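Local structure of beta-fructofuranosidase (Arthrobacter, 3WPU) at residues P42-R47 with P396-F401; P409-H414 with G439-F444. The protein belongs to the levansucrase/invertase family, whose members are built around a five-bladed beta-propeller. All coordinates share one frame; numbering follows the deposited sequence.

Interaction 1 of 2, residues P42-R47 with P396-F401; sequences PTAPSR and PTNLNF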
ATOM      1  N   PRO A  42       4.449  23.541  18.386  1.00 16.38           N
ATOM      2  CA  PRO A  42       5.151  23.212  19.616  1.00 17.15           C
ATOM      3  C   PRO A  42       4.298  23.421  20.864  1.00 17.50           C
ATOM      4  O   PRO A  42       4.686  22.945  21.923  1.00 19.20           O
ATOM      5  CB  PRO A  42       6.365  24.154  19.609  1.00 17.74           C
ATOM      6  CG  PRO A  42       5.953  25.281  18.740  1.00 18.84           C
ATOM      7  CD  PRO A  42       5.042  24.702  17.705  1.00 17.62           C
ATOM      8  N   THR A  43       3.165  24.109  20.726  1.00 17.48           N
ATOM      9  CA  THR A  43       2.279  24.379  21.857  1.00 18.54           C
ATOM     10  C   THR A  43       1.188  23.337  22.075  1.00 18.53           C
ATOM     11  O   THR A  43       0.448  23.439  23.057  1.00 19.35           O
ATOM     12  CB  THR A  43       1.592  25.771  21.737  1.00 19.48           C
ATOM     13  OG1 THR A  43       0.613  25.766  20.689  1.00 21.89           O
ATOM     14  CG2 THR A  43       2.615  26.869  21.473  1.00 20.43           C
ATOM     15  N   ALA A  44       1.065  22.352  21.181  1.00 17.35           N
ATOM     16  CA  ALA A  44      -0.046  21.405  21.267  1.00 17.40           C
ATOM     17  C   ALA A  44       0.057  20.615  22.570  1.00 16.76           C
ATOM     18  O   ALA A  44       1.068  19.958  22.835  1.00 15.75           O
ATOM     19  CB  ALA A  44      -0.081  20.474  20.060  1.00 17.97           C
ATOM     20  N   PRO A  45      -0.987  20.692  23.406  1.00 17.59           N
ATOM     21  CA  PRO A  45      -0.839  20.025  24.702  1.00 17.75           C
ATOM     22  C   PRO A  45      -1.004  18.496  24.661  1.00 17.61           C
ATOM     23  O   PRO A  45      -1.357  17.916  23.617  1.00 15.89           O
ATOM     24  CB  PRO A  45      -1.944  20.654  25.548  1.00 18.51           C
ATOM     25  CG  PRO A  45      -2.935  21.202  24.613  1.00 18.47           C
ATOM     26  CD  PRO A  45      -2.275  21.389  23.262  1.00 17.69           C
ATOM     27  N   SER A  46      -0.736  17.870  25.808  1.00 17.21           N
ATOM     28  CA  SER A  46      -0.861  16.436  26.004  1.00 18.34           C
ATOM     29  C   SER A  46      -2.054  15.831  25.267  1.00 18.66           C
ATOM     30  O   SER A  46      -3.186  16.297  25.395  1.00 17.63           O
ATOM     31  CB  SER A  46      -1.001  16.128  27.513  1.00 18.51           C
ATOM     32  OG  SER A  46      -1.023  14.730  27.729  1.00 19.89           O
ATOM     33  N   ARG A  47      -1.767  14.793  24.478  1.00 19.18           N
ATOM     34  CA  ARG A  47      -2.762  14.002  23.731  1.00 19.69           C
ATOM     35  C   ARG A  47      -3.505  14.700  22.580  1.00 18.25           C
ATOM     36  O   ARG A  47      -4.389  14.096  21.978  1.00 18.12           O
ATOM     37  CB  ARG A  47      -3.776  13.376  24.691  1.00 20.71           C
ATOM     38  CG  ARG A  47      -3.124  12.587  25.801  1.00 21.28           C
ATOM     39  CD  ARG A  47      -4.121  11.738  26.556  1.00 23.23           C
ATOM     40  NE  ARG A  47      -3.420  10.903  27.514  1.00 23.24           N
ATOM     41  CZ  ARG A  47      -3.988  10.341  28.578  1.00 25.46           C
ATOM     42  NH1 ARG A  47      -5.284  10.510  28.817  1.00 26.31           N
ATOM     43  NH2 ARG A  47      -3.254   9.608  29.401  1.00 26.00           N
ATOM     44  N   PRO A 396      -3.235  11.228  13.661  1.00 11.90           N
ATOM     45  CA  PRO A 396      -3.139  12.347  14.586  1.00 12.67           C
ATOM     46  C   PRO A 396      -2.028  12.031  15.578  1.00 11.79           C
ATOM     47  O   PRO A 396      -1.982  10.913  16.101  1.00 12.86           O
ATOM     48  CB  PRO A 396      -4.507  12.378  15.273  1.00 12.92           C
ATOM     49  CG  PRO A 396      -5.286  11.228  14.769  1.00 13.20           C
ATOM     50  CD  PRO A 396      -4.588  10.651  13.579  1.00 12.53           C
ATOM     51  N   THR A 397      -1.167  13.024  15.819  1.00 11.70           N
ATOM     52  CA  THR A 397       0.147  12.828  16.401  1.00 11.26           C
ATOM     53  C   THR A 397       0.604  14.114  17.067  1.00 11.91           C
ATOM     54  O   THR A 397       0.560  15.181  16.460  1.00 11.83           O
ATOM     55  CB  THR A 397       1.187  12.501  15.278  1.00 11.14           C
ATOM     56  OG1 THR A 397       0.857  11.259  14.658  1.00 10.62           O
ATOM     57  CG2 THR A 397       2.614  12.410  15.843  1.00 11.40           C
ATOM     58  N   ASN A 398       1.019  14.011  18.336  1.00 11.61           N
ATOM     59  CA  ASN A 398       1.715  15.102  18.981  1.00 11.41           C
ATOM     60  C   ASN A 398       3.203  14.857  18.972  1.00 11.70           C
ATOM     61  O   ASN A 398       3.703  14.045  19.753  1.00 12.04           O
ATOM     62  CB  ASN A 398       1.229  15.306  20.431  1.00 11.52           C
ATOM     63  CG  ASN A 398       1.622  16.684  20.969  1.00 12.12           C
ATOM     64  OD1 ASN A 398       2.694  17.192  20.648  1.00 11.63           O
ATOM     65  ND2 ASN A 398       0.750  17.300  21.781  1.00 12.49           N
ATOM     66  N   LEU A 399       3.927  15.555  18.089  1.00 12.01           N
ATOM     67  CA  LEU A 399       5.379  15.336  17.975  1.00 12.14           C
ATOM     68  C   LEU A 399       6.151  15.837  19.184  1.00 13.07           C
ATOM     69  O   LEU A 399       7.319  15.488  19.341  1.00 13.25           O
ATOM     70  CB  LEU A 399       5.954  15.944  16.689  1.00 12.38           C
ATOM     71  CG  LEU A 399       5.578  15.255  15.376  1.00 12.04           C
ATOM     72  CD1 LEU A 399       6.300  15.984  14.251  1.00 11.95           C
ATOM     73  CD2 LEU A 399       5.897  13.768  15.346  1.00 12.28           C
ATOM     74  N   ASN A 400       5.484  16.613  20.054  1.00 14.04           N
ATOM     75  CA  ASN A 400       6.092  17.087  21.288  1.00 15.20           C
ATOM     76  C   ASN A 400       6.169  16.021  22.376  1.00 16.24           C
ATOM     77  O   ASN A 400       6.785  16.253  23.411  1.00 16.81           O
ATOM     78  CB  ASN A 400       5.352  18.317  21.827  1.00 14.97           C
ATOM     79  CG  ASN A 400       5.221  19.400  20.779  1.00 15.54           C
ATOM     80  OD1 ASN A 400       4.117  19.716  20.320  1.00 18.07           O
ATOM     81  ND2 ASN A 400       6.340  19.931  20.368  1.00 15.02           N
ATOM     82  N   PHE A 401       5.574  14.857  22.135  1.00 16.07           N
ATOM     83  CA  PHE A 401       5.620  13.739  23.071  1.00 16.28           C
ATOM     84  C   PHE A 401       6.080  12.467  22.375  1.00 16.23           C
ATOM     85  O   PHE A 401       6.006  12.342  21.131  1.00 15.55           O
ATOM     86  CB  PHE A 401       4.249  13.557  23.734  1.00 16.64           C
ATOM     87  CG  PHE A 401       3.824  14.751  24.537  1.00 16.95           C
ATOM     88  CD1 PHE A 401       4.311  14.933  25.823  1.00 17.64           C
ATOM     89  CD2 PHE A 401       2.984  15.704  24.004  1.00 17.14           C
ATOM     90  CE1 PHE A 401       3.956  16.045  26.559  1.00 17.59           C
ATOM     91  CE2 PHE A 401       2.615  16.815  24.734  1.00 18.00           C
ATOM     92  CZ  PHE A 401       3.100  16.990  26.017  1.00 18.29           C
TER
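The amide nitrogen ND2 of N398 meets two consecutive carbonyls of the other segment. Its bond to A44 O is short and nearly straight, 2.9 Å with an N-H...O angle of 171°. The oxygen lies almost in the amide plane of N398, whereas ND2 stands above the plane of the A44 carbonyl, 71° out of it. P45 O is equally near to ND2 at 2.9 Å, but that bond is strongly bent and weak. The CA-CB bond of N398 already points toward segment 42-47, and chi1 (-162°) sets CG beside the carbonyl carbon. At the other end of the amide, OD1 of N398 accepts the backbone N-H of N400 at 2.9 Å, an Asx turn that fixes the rotation of the amide. The same residue begins a type I turn, with F401 N bonded to N398 O.

Van der Waals contact adds to this grip. CB of A44 lies 3.7 Å from N398 ND2. The F401 ring takes the CG of N398 at its edge, in plane, and its CE2 comes within 3.7 Å of S46 N by an oblique approach. The side chain of N400 packs beside P42 at the exposed end of the contact. Further along, S46 OG is hydrogen-bonded to N412 ND2 and R47 NE to F411 O, and Q413 OE1 accepts the N398 N-H.

A single buried asparagine amide thus serves main-chain groups of both segments. The loop after helix 30-38 is held by its backbone carbonyls through a neutral group, a polar link independent of the A44 and P45 side chains.

Interaction 2 of 2, residues P409-H414 with G439-F444; sequences PDFNQH and GTHDDF
P409 lays its ring over the F444 ring, the two side chains crossing at about a right angle. Its CD sits 3.8 Å from the F444 centroid and 22° off the ring normal, a CH-pi contact displaced toward the rim. F444 CG, set between its own backbone N and carbonyl carbon (chi1 68°), comes within 3.9 Å of P409 CG. Beside this pair, P409 O approaches H441 CB at 3.3 Å.

D410 acts through its backbone: D410 O and H441 N share water 1, which lies 2.8 Å from D410 O and accepts the H441 N-H. Its carboxylate turns the other way, OD2 taking the N412 N-H in an Asx turn within the type I turn from D410 to Q413. F411 then lies alongside H441, both side chains pointing the same way. CD2 of F411 sits over one face of the imidazole, 3.3 Å from H441 NE2, yet the planes are inclined at 44°, so the pair is oblique. D442 OD1 occupies the opposite face of the imidazole and also accepts from T440 OG1. R47 makes a cation-pi contact with F411 and also touches H441.

At Q413, water 2 lies 2.8 Å from Q413 O, and its link to G439 O, at 3.3 Å, is weak and tentative. A CB on G439 would be jammed against the preceding carbonyl O and would clash with D443 O. Next along, H414 N bonds to Q413 OE1.

The contact lies at the surface, setting the loop between strands 391-394 and 423-425 against the type I turn T440-D443 that connects the antiparallel strands 437-438 and 443-446.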
ATOM      1  N   PRO A 409       0.808   2.389  24.428  1.00 16.12           N
ATOM      2  CA  PRO A 409       0.697   3.803  24.102  1.00 16.44           C
ATOM      3  C   PRO A 409       1.375   4.689  25.126  1.00 17.49           C
ATOM      4  O   PRO A 409       1.349   4.385  26.319  1.00 18.01           O
ATOM      5  CB  PRO A 409      -0.814   4.055  24.091  1.00 16.31           C
ATOM      6  CG  PRO A 409      -1.416   2.732  23.825  1.00 16.75           C
ATOM      7  CD  PRO A 409      -0.509   1.728  24.454  1.00 16.86           C
ATOM      8  N   ASP A 410       1.981   5.769  24.662  1.00 17.27           N
ATOM      9  CA  ASP A 410       2.566   6.758  25.571  1.00 16.86           C
ATOM     10  C   ASP A 410       1.479   7.555  26.300  1.00 16.70           C
ATOM     11  O   ASP A 410       0.500   8.005  25.728  1.00 14.99           O
ATOM     12  CB  ASP A 410       3.483   7.717  24.818  1.00 16.87           C
ATOM     13  CG  ASP A 410       4.243   8.656  25.752  1.00 17.05           C
ATOM     14  OD1 ASP A 410       5.376   8.311  26.159  1.00 18.44           O
ATOM     15  OD2 ASP A 410       3.728   9.753  26.026  1.00 17.45           O
ATOM     16  N   PHE A 411       1.692   7.749  27.599  1.00 18.19           N
ATOM     17  CA  PHE A 411       0.791   8.533  28.425  1.00 20.10           C
ATOM     18  C   PHE A 411       0.307   9.882  27.848  1.00 19.00           C
ATOM     19  O   PHE A 411      -0.836  10.269  28.057  1.00 19.01           O
ATOM     20  CB  PHE A 411       1.487   8.792  29.777  1.00 23.00           C
ATOM     21  CG  PHE A 411       0.601   9.435  30.791  1.00 25.65           C
ATOM     22  CD1 PHE A 411       0.538  10.819  30.911  1.00 27.44           C
ATOM     23  CD2 PHE A 411      -0.181   8.651  31.628  1.00 28.30           C
ATOM     24  CE1 PHE A 411      -0.288  11.413  31.852  1.00 29.01           C
ATOM     25  CE2 PHE A 411      -1.005   9.238  32.568  1.00 29.47           C
ATOM     26  CZ  PHE A 411      -1.062  10.619  32.675  1.00 29.09           C
ATOM     27  N   ASN A 412       1.164  10.596  27.111  1.00 17.19           N
ATOM     28  CA  ASN A 412       0.848  11.935  26.628  1.00 16.29           C
ATOM     29  C   ASN A 412       0.545  12.010  25.116  1.00 15.27           C
ATOM     30  O   ASN A 412       0.449  13.094  24.547  1.00 16.67           O
ATOM     31  CB  ASN A 412       2.014  12.876  26.930  1.00 16.54           C
ATOM     32  CG  ASN A 412       2.135  13.194  28.410  1.00 18.03           C
ATOM     33  OD1 ASN A 412       3.141  12.874  29.037  1.00 21.83           O
ATOM     34  ND2 ASN A 412       1.116  13.815  28.958  1.00 18.08           N
ATOM     35  N   GLN A 413       0.403  10.856  24.493  1.00 14.65           N
ATOM     36  CA  GLN A 413       0.296  10.813  23.023  1.00 13.87           C
ATOM     37  C   GLN A 413      -1.172  10.815  22.586  1.00 13.88           C
ATOM     38  O   GLN A 413      -2.072  10.432  23.360  1.00 13.56           O
ATOM     39  CB  GLN A 413       1.062   9.600  22.504  1.00 13.76           C
ATOM     40  CG  GLN A 413       1.298   9.608  20.998  1.00 13.77           C
ATOM     41  CD  GLN A 413       1.736  10.971  20.508  1.00 13.03           C
ATOM     42  OE1 GLN A 413       0.948  11.712  19.910  1.00 12.32           O
ATOM     43  NE2 GLN A 413       2.973  11.333  20.808  1.00 13.10           N
ATOM     44  N   HIS A 414      -1.445  11.255  21.358  1.00 12.92           N
ATOM     45  CA  HIS A 414      -2.799  11.264  20.816  1.00 12.51           C
ATOM     46  C   HIS A 414      -3.267   9.805  20.700  1.00 12.69           C
ATOM     47  O   HIS A 414      -2.517   8.952  20.238  1.00 12.12           O
ATOM     48  CB  HIS A 414      -2.844  11.961  19.439  1.00 12.26           C
ATOM     49  CG  HIS A 414      -4.235  12.238  18.952  1.00 12.16           C
ATOM     50  ND1 HIS A 414      -5.112  11.240  18.588  1.00 12.54           N
ATOM     51  CD2 HIS A 414      -4.919  13.397  18.804  1.00 12.68           C
ATOM     52  CE1 HIS A 414      -6.264  11.767  18.222  1.00 12.44           C
ATOM     53  NE2 HIS A 414      -6.170  13.078  18.333  1.00 12.75           N
ATOM     54  N   GLY A 439      -6.585   4.195  21.268  1.00 14.00           N
ATOM     55  CA  GLY A 439      -6.785   4.343  22.717  1.00 13.91           C
ATOM     56  C   GLY A 439      -5.583   4.868  23.456  1.00 15.46           C
ATOM     57  O   GLY A 439      -4.519   5.101  22.891  1.00 16.28           O
ATOM     58  N   THR A 440      -5.775   5.058  24.762  1.00 15.87           N
ATOM     59  CA  THR A 440      -4.749   5.608  25.619  1.00 17.31           C
ATOM     60  C   THR A 440      -4.036   4.462  26.325  1.00 17.88           C
ATOM     61  O   THR A 440      -4.420   3.295  26.172  1.00 17.94           O
ATOM     62  CB  THR A 440      -5.379   6.566  26.651  1.00 18.10           C
ATOM     63  OG1 THR A 440      -6.493   5.916  27.266  1.00 18.79           O
ATOM     64  CG2 THR A 440      -5.879   7.814  25.983  1.00 18.94           C
ATOM     65  N   HIS A 441      -3.004   4.798  27.101  1.00 19.41           N
ATOM     66  CA  HIS A 441      -2.122   3.815  27.732  0.50 19.70           C
ATOM     67  C   HIS A 441      -2.874   2.774  28.585  1.00 22.03           C
ATOM     68  O   HIS A 441      -2.490   1.607  28.617  1.00 23.76           O
ATOM     69  CB  HIS A 441      -1.077   4.539  28.589  0.50 20.09           C
ATOM     70  CG  HIS A 441      -1.661   5.228  29.779  0.50 19.82           C
ATOM     71  ND1 HIS A 441      -1.591   4.700  31.049  0.50 19.85           N
ATOM     72  CD2 HIS A 441      -2.370   6.376  29.885  0.50 20.13           C
ATOM     73  CE1 HIS A 441      -2.214   5.505  31.892  0.50 19.91           C
ATOM     74  NE2 HIS A 441      -2.701   6.526  31.211  0.50 19.70           N
ATOM     75  N   ASP A 442      -3.940   3.199  29.249  1.00 23.53           N
ATOM     76  CA  ASP A 442      -4.735   2.319  30.124  1.00 25.65           C
ATOM     77  C   ASP A 442      -6.076   1.882  29.512  1.00 24.73           C
ATOM     78  O   ASP A 442      -6.906   1.266  30.180  1.00 23.22           O
ATOM     79  CB  ASP A 442      -4.991   3.016  31.466  1.00 29.17           C
ATOM     80  CG  ASP A 442      -5.702   4.349  31.310  1.00 32.49           C
ATOM     81  OD1 ASP A 442      -5.811   4.870  30.168  1.00 36.10           O
ATOM     82  OD2 ASP A 442      -6.145   4.895  32.346  1.00 39.86           O
ATOM     83  N   ASP A 443      -6.290   2.176  28.233  1.00 21.92           N
ATOM     84  CA  ASP A 443      -7.597   1.980  27.629  1.00 20.07           C
ATOM     85  C   ASP A 443      -7.458   1.990  26.113  1.00 19.65           C
ATOM     86  O   ASP A 443      -7.892   2.937  25.442  1.00 19.96           O
ATOM     87  CB  ASP A 443      -8.564   3.074  28.069  1.00 21.39           C
ATOM     88  CG  ASP A 443      -9.929   2.953  27.421  1.00 22.31           C
ATOM     89  OD1 ASP A 443     -10.393   1.830  27.173  1.00 25.03           O
ATOM     90  OD2 ASP A 443     -10.537   4.005  27.143  1.00 25.73           O
ATOM     91  N   PHE A 444      -6.854   0.927  25.597  1.00 17.84           N
ATOM     92  CA  PHE A 444      -6.670   0.809  24.154  1.00 16.50           C
ATOM     93  C   PHE A 444      -7.135  -0.527  23.640  1.00 16.38           C
ATOM     94  O   PHE A 444      -7.271  -1.490  24.398  1.00 17.61           O
ATOM     95  CB  PHE A 444      -5.214   1.074  23.758  1.00 16.12           C
ATOM     96  CG  PHE A 444      -4.227   0.019  24.217  1.00 15.68           C
ATOM     97  CD1 PHE A 444      -3.869  -1.046  23.379  1.00 15.95           C
ATOM     98  CD2 PHE A 444      -3.605   0.116  25.468  1.00 16.76           C
ATOM     99  CE1 PHE A 444      -2.939  -1.987  23.784  1.00 16.52           C
ATOM    100  CE2 PHE A 444      -2.684  -0.827  25.882  1.00 16.75           C
ATOM    101  CZ  PHE A 444      -2.342  -1.877  25.045  1.00 17.02           C
TER
HETATM  102  O   HOH W   1      -2.146   7.498  26.443  1.00 17.82           O
HETATM  103  O   HOH W   2      -2.765   7.755  23.893  1.00 17.91           O

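Overall arrangement
The two contacts adjoin, their centres about 13 Å apart, and share the long loop between strands 391-394 and 423-425. Interaction 1 binds its early part to the loop after helix 30-38, and interaction 2 sets its later part against the hairpin of strands 437-438 and 443-446. Interaction 1 is partly buried and relies on direct amide-to-carbonyl bonding; interaction 2 lies at the surface and combines ring packing with water-mediated links, the second of them weak. They are in direct touch: side chains of 42-47 reach 409-414, and F401 packs on N412. Both segments of interaction 1 therefore meet segment 409-414.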